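Local coordinates for protein Uly1 (Catenovulum maritimum, PDB 7DRQ) that probably degrades the algal polysaccharide ulvan as a lyase of polysaccharide lyase family 24, and binds calcium ions, at residues F246-A251 with T316-K321; G43-P48 with Y459-G464; V228-Y233 with H242-N247. All coordinates share one frame; numbering follows the deposited sequence.

Interactions 1 and 3 follow one another along the chain, in a fold consistent with a beta-propeller. Interaction 3 pairs the last two strands of one sheet. Interaction 1 takes up the chain directly beyond it, sharing F246 and N247; the two centres are 12 Å apart, and P318 CB packs 3.6 Å from S245 O. Interaction 2 lies across the chain's centre, 36 Å from interaction 1 and 30 Å from interaction 3 between centres, and sets the loop leading into strand 53-56 against the sheet that holds strand 3-15 and the C-terminal strands. Interactions 2 and 3 lie away from the calcium sites; in interaction 1 the side chain of A251 is about 12 Å from that of L283, a calcium ligand, too far for direct contact.

Interaction 1. Residues F246-A251 with T316-K321; sequences FNVLGA and TMPLVK
A lone backbone bridge, N247 with L319, ties two irregular loops together, and its two hydrogen bonds flank the pair. L319 N donates to F246 O at 2.9 Å and almost straight (171°), while L319 O accepts V248 N at 2.9 Å and also takes a CA-H...O contact from N247. The selenium of M317, a selenomethionine in this crystal, also lies 3.2 Å from F246 O. The M317 chain leaves with CG anti to the backbone N (chi1 -177°) and then bends twice, which brings SE close to that carbonyl and lets CE meet F246 CE1 at 3.8 Å. SE is also 5.0 Å from the centroid of the F246 ring, obliquely placed, a Met-aromatic contact. L319 lies alongside F246, its CD2 4.0 Å from ring atom CZ.

In a fold consistent with a beta-propeller, the loop 246-251 carries the chain out of the edge strand 239-245 and on to strand 261-269 of the next sheet; the loop 316-321 links strands 307-308 and 326-328 of that same sheet. W307 of this second sheet meets the F246 ring edge-to-face. Beyond the bridge the packing is aliphatic: V248 CG1 touches both P318 CB, 3.7 Å away, and V320 CG2. P318 follows a cis peptide bond and turns CB toward the other loop. A251 CB packs 4.0 Å from V320 CG1, and V320 O accepts a hydrogen bond from W260 NE1.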
loop_
_atom_site.group_PDB
_atom_site.type_symbol
_atom_site.label_atom_id
_atom_site.label_comp_id
_atom_site.label_asym_id
_atom_site.label_seq_id
_atom_site.Cartn_x
_atom_site.Cartn_y
_atom_site.Cartn_z
ATOM N N PHE A 246 10.348 -6.375 -11.634
ATOM C CA PHE A 246 11.541 -5.982 -10.895
ATOM C C PHE A 246 12.414 -7.196 -10.586
ATOM O O PHE A 246 13.647 -7.124 -10.684
ATOM C CB PHE A 246 11.186 -5.271 -9.586
ATOM C CG PHE A 246 12.378 -5.124 -8.687
ATOM C CD1 PHE A 246 13.322 -4.148 -8.945
ATOM C CD2 PHE A 246 12.613 -6.024 -7.660
ATOM C CE1 PHE A 246 14.458 -4.040 -8.170
ATOM C CE2 PHE A 246 13.756 -5.921 -6.877
ATOM C CZ PHE A 246 14.674 -4.926 -7.136
ATOM N N ASN A 247 11.793 -8.300 -10.179
ATOM C CA ASN A 247 12.473 -9.561 -9.927
ATOM C C ASN A 247 11.709 -10.673 -10.633
ATOM O O ASN A 247 10.538 -10.525 -10.998
ATOM C CB ASN A 247 12.623 -9.844 -8.409
ATOM C CG ASN A 247 11.289 -10.093 -7.710
ATOM O OD1 ASN A 247 10.404 -9.239 -7.706
ATOM N ND2 ASN A 247 11.151 -11.267 -7.112
ATOM N N VAL A 248 12.391 -11.800 -10.852
ATOM C CA VAL A 248 11.797 -12.884 -11.623
ATOM C C VAL A 248 10.825 -13.687 -10.765
ATOM O O VAL A 248 10.854 -13.662 -9.531
ATOM C CB VAL A 248 12.884 -13.802 -12.207
ATOM C CG1 VAL A 248 13.913 -12.995 -12.995
ATOM C CG2 VAL A 248 13.558 -14.595 -11.075
ATOM N N LEU A 249 9.958 -14.430 -11.442
ATOM C CA LEU A 249 9.339 -15.594 -10.833
ATOM C C LEU A 249 10.166 -16.821 -11.184
ATOM O O LEU A 249 10.936 -16.823 -12.153
ATOM C CB LEU A 249 7.895 -15.773 -11.300
ATOM C CG LEU A 249 6.887 -14.705 -10.862
ATOM C CD1 LEU A 249 5.597 -14.833 -11.639
ATOM C CD2 LEU A 249 6.620 -14.784 -9.356
ATOM N N GLY A 250 10.027 -17.859 -10.367
ATOM C CA GLY A 250 10.795 -19.079 -10.587
ATOM C C GLY A 250 12.290 -18.876 -10.469
ATOM O O GLY A 250 13.058 -19.447 -11.253
ATOM N N ALA A 251 12.726 -18.066 -9.504
ATOM C CA ALA A 251 14.150 -17.792 -9.351
ATOM C C ALA A 251 14.962 -19.056 -9.091
ATOM O O ALA A 251 16.162 -19.068 -9.369
ATOM C CB ALA A 251 14.384 -16.795 -8.209
ATOM N N THR A 316 21.532 -7.148 -11.457
ATOM C CA THR A 316 20.833 -7.940 -12.459
ATOM C C THR A 316 19.369 -7.526 -12.526
ATOM O O THR A 316 18.727 -7.323 -11.497
ATOM C CB THR A 316 20.939 -9.425 -12.105
ATOM O OG1 THR A 316 22.323 -9.796 -12.020
ATOM C CG2 THR A 316 20.249 -10.291 -13.155
HETATM N N MSE A 317 18.842 -7.394 -13.743
HETATM C CA MSE A 317 17.469 -6.917 -13.933
HETATM C C MSE A 317 16.835 -7.633 -15.133
HETATM O O MSE A 317 17.339 -7.514 -16.258
HETATM C CB MSE A 317 17.457 -5.394 -14.121
HETATM C CG MSE A 317 16.079 -4.755 -14.270
HETATM SE SE MSE A 317 14.964 -5.073 -12.681
HETATM C CE MSE A 317 16.344 -4.821 -11.336
ATOM N N PRO A 318 15.738 -8.374 -14.910
ATOM C CA PRO A 318 15.053 -8.569 -13.618
ATOM C C PRO A 318 15.913 -9.322 -12.601
ATOM O O PRO A 318 16.680 -10.217 -12.973
ATOM C CB PRO A 318 13.815 -9.395 -13.986
ATOM C CG PRO A 318 13.678 -9.281 -15.470
ATOM C CD PRO A 318 15.056 -9.083 -16.004
ATOM N N LEU A 319 15.799 -8.935 -11.330
ATOM C CA LEU A 319 16.647 -9.508 -10.294
ATOM C C LEU A 319 16.294 -10.967 -10.033
ATOM O O LEU A 319 15.119 -11.341 -9.988
ATOM C CB LEU A 319 16.495 -8.701 -8.996
ATOM C CG LEU A 319 17.513 -8.913 -7.882
ATOM C CD1 LEU A 319 18.935 -8.644 -8.363
ATOM C CD2 LEU A 319 17.154 -8.024 -6.651
ATOM N N VAL A 320 17.324 -11.786 -9.828
ATOM C CA VAL A 320 17.158 -13.194 -9.490
ATOM C C VAL A 320 17.646 -13.496 -8.081
ATOM O O VAL A 320 16.989 -14.234 -7.347
ATOM C CB VAL A 320 17.870 -14.104 -10.513
ATOM C CG1 VAL A 320 17.671 -15.574 -10.135
ATOM C CG2 VAL A 320 17.359 -13.830 -11.920
ATOM N N LYS A 321 18.801 -12.944 -7.697
ATOM C CA LYS A 321 19.411 -13.134 -6.382
ATOM C C LYS A 321 19.246 -11.843 -5.587
ATOM O O LYS A 321 19.933 -10.850 -5.864
ATOM C CB LYS A 321 20.899 -13.466 -6.505
ATOM C CG LYS A 321 21.267 -14.760 -7.214
ATOM C CD LYS A 321 22.813 -14.883 -7.264
ATOM C CE LYS A 321 23.430 -14.168 -8.499
ATOM N NZ LYS A 321 24.123 -12.828 -8.269
#

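Interaction 2. Residues G43-P48 with Y459-G464; sequences GNAIAP and YLLEKG
P48 lies against Y459 and L461, with CB, CG and CD each meeting a different group. CB is poised over the middle of the Y459 ring, 3.5 Å from the centroid and 11° off the normal, a clear CH-pi contact. CG fits closely against the backbone, 3.1 Å from Y459 O, and CD packs 3.7 Å from L461 CB. The L461 side chain, crossing P48 at about a right angle, puts CD1 4.0 Å from A47 O, and its CD2 brushes A45 CB.

The peptide bond before P48 is cis, and P48 CB points toward the strand. The tyrosine leaves its strand with CG anti to the backbone N (chi1 -173°), and its hydroxyl bonds to T63 O on strand 59-65. An alanine in place of Y459 would probably open a gap beside P48 CB and leave T63 O without this hydroxyl partner. P48 O receives K446 NZ. The loop before strand 53-56 thus meets strand 455-462, whose sheet pairs N- and C-terminal strands, consistent with propeller ring closure. With no hydrogen bond across it, the fit rests on van der Waals packing, including a close carbon-to-carbonyl approach, and the weak attraction of a C-H for an aromatic face.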
loop_
_atom_site.group_PDB
_atom_site.type_symbol
_atom_site.label_atom_id
_atom_site.label_comp_id
_atom_site.label_asym_id
_atom_site.label_seq_id
_atom_site.Cartn_x
_atom_site.Cartn_y
_atom_site.Cartn_z
ATOM N N GLY A 43 -7.055 -8.258 8.847
ATOM C CA GLY A 43 -7.350 -7.132 9.707
ATOM C C GLY A 43 -8.836 -6.838 9.751
ATOM O O GLY A 43 -9.616 -7.333 8.949
ATOM N N ASN A 44 -9.244 -6.030 10.726
ATOM C CA ASN A 44 -10.659 -5.699 10.836
ATOM C C ASN A 44 -11.003 -4.340 10.237
ATOM O O ASN A 44 -12.179 -3.976 10.218
ATOM C CB ASN A 44 -11.120 -5.776 12.305
ATOM C CG ASN A 44 -10.392 -4.812 13.220
ATOM O OD1 ASN A 44 -9.687 -3.910 12.773
ATOM N ND2 ASN A 44 -10.585 -4.987 14.532
ATOM N N ALA A 45 -10.024 -3.610 9.700
ATOM C CA ALA A 45 -10.231 -2.228 9.256
ATOM C C ALA A 45 -9.752 -2.085 7.814
ATOM O O ALA A 45 -8.544 -2.004 7.556
ATOM C CB ALA A 45 -9.516 -1.250 10.186
ATOM N N ILE A 46 -10.704 -2.062 6.875
ATOM C CA ILE A 46 -10.393 -1.886 5.458
ATOM C C ILE A 46 -10.461 -0.423 5.024
ATOM O O ILE A 46 -10.115 -0.108 3.876
ATOM C CB ILE A 46 -11.346 -2.764 4.615
ATOM C CG1 ILE A 46 -10.767 -3.039 3.222
ATOM C CG2 ILE A 46 -12.757 -2.149 4.561
ATOM C CD1 ILE A 46 -11.407 -4.230 2.512
ATOM N N ALA A 47 -10.873 0.476 5.913
ATOM C CA ALA A 47 -10.981 1.905 5.627
ATOM C C ALA A 47 -10.639 2.735 6.860
ATOM O O ALA A 47 -11.269 2.568 7.916
ATOM C CB ALA A 47 -12.391 2.241 5.133
ATOM N N PRO A 48 -9.646 3.636 6.789
ATOM C CA PRO A 48 -8.754 3.877 5.657
ATOM C C PRO A 48 -7.648 2.834 5.621
ATOM O O PRO A 48 -7.072 2.500 6.652
ATOM C CB PRO A 48 -8.202 5.276 5.938
ATOM C CG PRO A 48 -8.194 5.372 7.415
ATOM C CD PRO A 48 -9.311 4.495 7.937
ATOM N N TYR A 459 -5.514 10.459 6.992
ATOM C CA TYR A 459 -6.823 9.880 6.697
ATOM C C TYR A 459 -7.102 8.898 7.827
ATOM O O TYR A 459 -6.401 7.890 7.963
ATOM C CB TYR A 459 -6.764 9.225 5.314
ATOM C CG TYR A 459 -8.047 8.685 4.718
ATOM C CD1 TYR A 459 -9.289 8.914 5.297
ATOM C CD2 TYR A 459 -7.996 7.924 3.553
ATOM C CE1 TYR A 459 -10.458 8.399 4.721
ATOM C CE2 TYR A 459 -9.139 7.413 2.977
ATOM C CZ TYR A 459 -10.366 7.639 3.560
ATOM O OH TYR A 459 -11.479 7.099 2.944
ATOM N N LEU A 460 -8.103 9.194 8.644
ATOM C CA LEU A 460 -8.183 8.639 9.989
ATOM C C LEU A 460 -9.522 7.965 10.263
ATOM O O LEU A 460 -10.566 8.474 9.860
ATOM C CB LEU A 460 -7.974 9.757 11.017
ATOM C CG LEU A 460 -6.576 10.366 11.049
ATOM C CD1 LEU A 460 -6.625 11.798 11.573
ATOM C CD2 LEU A 460 -5.633 9.509 11.904
ATOM N N LEU A 461 -9.482 6.838 10.974
ATOM C CA LEU A 461 -10.673 6.166 11.492
ATOM C C LEU A 461 -10.890 6.591 12.945
ATOM O O LEU A 461 -10.000 6.415 13.784
ATOM C CB LEU A 461 -10.518 4.648 11.408
ATOM C CG LEU A 461 -11.595 3.779 12.073
ATOM C CD1 LEU A 461 -12.900 3.899 11.343
ATOM C CD2 LEU A 461 -11.145 2.316 12.091
ATOM N N GLU A 462 -12.066 7.138 13.244
ATOM C CA GLU A 462 -12.325 7.593 14.609
ATOM C C GLU A 462 -12.537 6.405 15.536
ATOM O O GLU A 462 -13.203 5.429 15.182
ATOM C CB GLU A 462 -13.541 8.522 14.655
ATOM C CG GLU A 462 -13.850 9.076 16.070
ATOM C CD GLU A 462 -14.850 10.239 16.036
ATOM O OE1 GLU A 462 -15.863 10.139 15.309
ATOM O OE2 GLU A 462 -14.615 11.263 16.725
ATOM N N LYS A 463 -11.961 6.498 16.732
ATOM C CA LYS A 463 -12.046 5.440 17.721
ATOM C C LYS A 463 -13.417 5.423 18.384
ATOM O O LYS A 463 -14.138 6.423 18.419
ATOM C CB LYS A 463 -10.974 5.619 18.791
ATOM C CG LYS A 463 -10.424 4.304 19.304
ATOM C CD LYS A 463 -9.090 4.505 19.989
ATOM C CE LYS A 463 -9.288 4.727 21.474
ATOM N NZ LYS A 463 -9.461 3.440 22.203
ATOM N N GLY A 464 -13.776 4.260 18.911
ATOM C CA GLY A 464 -14.984 4.135 19.700
ATOM C C GLY A 464 -16.236 3.837 18.913
ATOM O O GLY A 464 -17.323 3.789 19.507
#

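Interaction 3. Residues V228-Y233 with H242-N247; sequences VVFNKY and HFKSFN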
loop_
_atom_site.group_PDB
_atom_site.type_symbol
_atom_site.label_atom_id
_atom_site.label_comp_id
_atom_site.label_asym_id
_atom_site.label_seq_id
_atom_site.Cartn_x
_atom_site.Cartn_y
_atom_site.Cartn_z
ATOM N N VAL A 228 7.578 -8.337 -7.747
ATOM C CA VAL A 228 6.987 -7.020 -7.944
ATOM C C VAL A 228 6.999 -6.722 -9.435
ATOM O O VAL A 228 8.036 -6.886 -10.099
ATOM C CB VAL A 228 7.745 -5.941 -7.155
ATOM C CG1 VAL A 228 7.314 -4.544 -7.616
ATOM C CG2 VAL A 228 7.455 -6.102 -5.650
ATOM N N VAL A 229 5.842 -6.313 -9.967
ATOM C CA VAL A 229 5.721 -5.866 -11.350
ATOM C C VAL A 229 5.273 -4.414 -11.325
ATOM O O VAL A 229 4.566 -3.990 -10.407
ATOM C CB VAL A 229 4.737 -6.727 -12.173
ATOM C CG1 VAL A 229 5.254 -8.178 -12.305
ATOM C CG2 VAL A 229 3.339 -6.704 -11.565
ATOM N N PHE A 230 5.710 -3.646 -12.320
ATOM C CA PHE A 230 5.343 -2.236 -12.368
ATOM C C PHE A 230 5.182 -1.791 -13.814
ATOM O O PHE A 230 5.784 -2.357 -14.731
ATOM C CB PHE A 230 6.364 -1.343 -11.635
ATOM C CG PHE A 230 7.748 -1.333 -12.253
ATOM C CD1 PHE A 230 8.611 -2.414 -12.092
ATOM C CD2 PHE A 230 8.192 -0.227 -12.960
ATOM C CE1 PHE A 230 9.885 -2.394 -12.646
ATOM C CE2 PHE A 230 9.462 -0.189 -13.519
ATOM C CZ PHE A 230 10.311 -1.282 -13.367
ATOM N N ASN A 231 4.356 -0.762 -14.015
ATOM C CA ASN A 231 4.114 -0.245 -15.351
ATOM C C ASN A 231 3.981 1.270 -15.268
ATOM O O ASN A 231 4.093 1.868 -14.193
ATOM C CB ASN A 231 2.878 -0.896 -15.992
ATOM C CG ASN A 231 1.611 -0.682 -15.174
ATOM O OD1 ASN A 231 1.603 0.058 -14.193
ATOM N ND2 ASN A 231 0.529 -1.339 -15.584
ATOM N N LYS A 232 3.749 1.887 -16.419
ATOM C CA LYS A 232 3.676 3.334 -16.538
ATOM C C LYS A 232 2.426 3.700 -17.317
ATOM O O LYS A 232 2.038 3.000 -18.260
ATOM C CB LYS A 232 4.931 3.906 -17.222
ATOM C CG LYS A 232 4.830 5.398 -17.552
ATOM C CD LYS A 232 6.150 5.989 -18.036
ATOM C CE LYS A 232 6.492 5.540 -19.438
ATOM N NZ LYS A 232 7.778 6.152 -19.902
ATOM N N TYR A 233 1.790 4.790 -16.907
ATOM C CA TYR A 233 0.633 5.298 -17.621
ATOM C C TYR A 233 1.094 6.087 -18.841
ATOM O O TYR A 233 1.944 6.977 -18.738
ATOM C CB TYR A 233 -0.212 6.175 -16.700
ATOM C CG TYR A 233 -1.413 6.732 -17.404
ATOM C CD1 TYR A 233 -2.322 5.883 -18.034
ATOM C CD2 TYR A 233 -1.610 8.104 -17.494
ATOM C CE1 TYR A 233 -3.408 6.383 -18.700
ATOM C CE2 TYR A 233 -2.696 8.619 -18.167
ATOM C CZ TYR A 233 -3.592 7.752 -18.772
ATOM O OH TYR A 233 -4.675 8.260 -19.445
ATOM N N HIS A 242 2.975 -2.438 -20.630
ATOM C CA HIS A 242 3.008 -3.805 -20.123
ATOM C C HIS A 242 3.758 -3.853 -18.801
ATOM O O HIS A 242 4.790 -3.199 -18.642
ATOM C CB HIS A 242 3.698 -4.711 -21.151
ATOM C CG HIS A 242 3.555 -6.180 -20.883
ATOM N ND1 HIS A 242 4.088 -6.794 -19.771
ATOM C CD2 HIS A 242 2.982 -7.163 -21.620
ATOM C CE1 HIS A 242 3.819 -8.090 -19.816
ATOM N NE2 HIS A 242 3.164 -8.343 -20.936
ATOM N N PHE A 243 3.228 -4.623 -17.847
ATOM C CA PHE A 243 3.911 -4.811 -16.569
ATOM C C PHE A 243 5.338 -5.299 -16.798
ATOM O O PHE A 243 5.592 -6.151 -17.653
ATOM C CB PHE A 243 3.162 -5.829 -15.704
ATOM C CG PHE A 243 2.167 -5.222 -14.747
ATOM C CD1 PHE A 243 2.525 -4.172 -13.906
ATOM C CD2 PHE A 243 0.878 -5.722 -14.681
ATOM C CE1 PHE A 243 1.605 -3.638 -13.015
ATOM C CE2 PHE A 243 -0.054 -5.190 -13.804
ATOM C CZ PHE A 243 0.309 -4.142 -12.967
ATOM N N LYS A 244 6.267 -4.757 -16.019
ATOM C CA LYS A 244 7.674 -5.117 -16.086
ATOM C C LYS A 244 8.103 -5.685 -14.739
ATOM O O LYS A 244 7.757 -5.139 -13.691
ATOM C CB LYS A 244 8.521 -3.887 -16.448
ATOM C CG LYS A 244 10.025 -4.138 -16.471
ATOM C CD LYS A 244 10.784 -2.963 -17.058
ATOM C CE LYS A 244 10.584 -2.884 -18.563
ATOM N NZ LYS A 244 11.071 -4.120 -19.242
ATOM N N SER A 245 8.858 -6.784 -14.758
ATOM C CA SER A 245 9.256 -7.448 -13.523
ATOM C C SER A 245 10.473 -6.780 -12.898
ATOM O O SER A 245 11.524 -6.653 -13.541
ATOM C CB SER A 245 9.587 -8.916 -13.807
ATOM O OG SER A 245 8.463 -9.570 -14.336
ATOM N N PHE A 246 10.348 -6.375 -11.634
ATOM C CA PHE A 246 11.541 -5.982 -10.895
ATOM C C PHE A 246 12.414 -7.196 -10.586
ATOM O O PHE A 246 13.647 -7.124 -10.684
ATOM C CB PHE A 246 11.186 -5.271 -9.586
ATOM C CG PHE A 246 12.378 -5.124 -8.687
ATOM C CD1 PHE A 246 13.322 -4.148 -8.945
ATOM C CD2 PHE A 246 12.613 -6.024 -7.660
ATOM C CE1 PHE A 246 14.458 -4.040 -8.170
ATOM C CE2 PHE A 246 13.756 -5.921 -6.877
ATOM C CZ PHE A 246 14.674 -4.926 -7.136
ATOM N N ASN A 247 11.793 -8.300 -10.179
ATOM C CA ASN A 247 12.473 -9.561 -9.927
ATOM C C ASN A 247 11.709 -10.673 -10.633
ATOM O O ASN A 247 10.538 -10.525 -10.998
ATOM C CB ASN A 247 12.623 -9.844 -8.409
ATOM C CG ASN A 247 11.289 -10.093 -7.710
ATOM O OD1 ASN A 247 10.404 -9.239 -7.706
ATOM N ND2 ASN A 247 11.151 -11.267 -7.112
#
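F230 O is held by two donors of the facing strand: K244 N at 2.8 Å and, more weakly, the CA-H of F243. The reverse bond, F230 N to K244 O at 2.9 Å, completes an antiparallel hydrogen-bonded pair, and K244 O is approached as well by V229 CA at 3.2 Å. Next to it V229 and S245 form a non-hydrogen-bonded pair. Strands 225-234 and 239-245 thus make a beta hairpin, the last two strands of a four-stranded sheet.

Pairing outlasts the strand. F246 N bonds to V228 O at 2.8 Å, and V228 N is then met by a side chain instead of a backbone carbonyl: N247 OD1 accepts it at 3.0 Å, the donor lying in the plane of the amide. N247 ND2 binds G226 O, so both ends of the amide are tied to strand 225-234.

The F243 ring is sandwiched. V229 CG2 sits over one face, 3.7 Å from the centroid, in a CH-pi contact; the N231 amide is stacked on the opposite face, its plane 10° from that of the ring. F230 has CG between its backbone N and carbonyl carbon (chi1 64°), which places CG 4.1 Å from K244 O; its ring runs beside K244, whose CB lies over a face 4.3 Å above the plane and toward the rim. At the open end of the hairpin N247 offers directed hydrogen bonds, whereas F243 is covered on both faces, which would probably restrict the rotation of its ring.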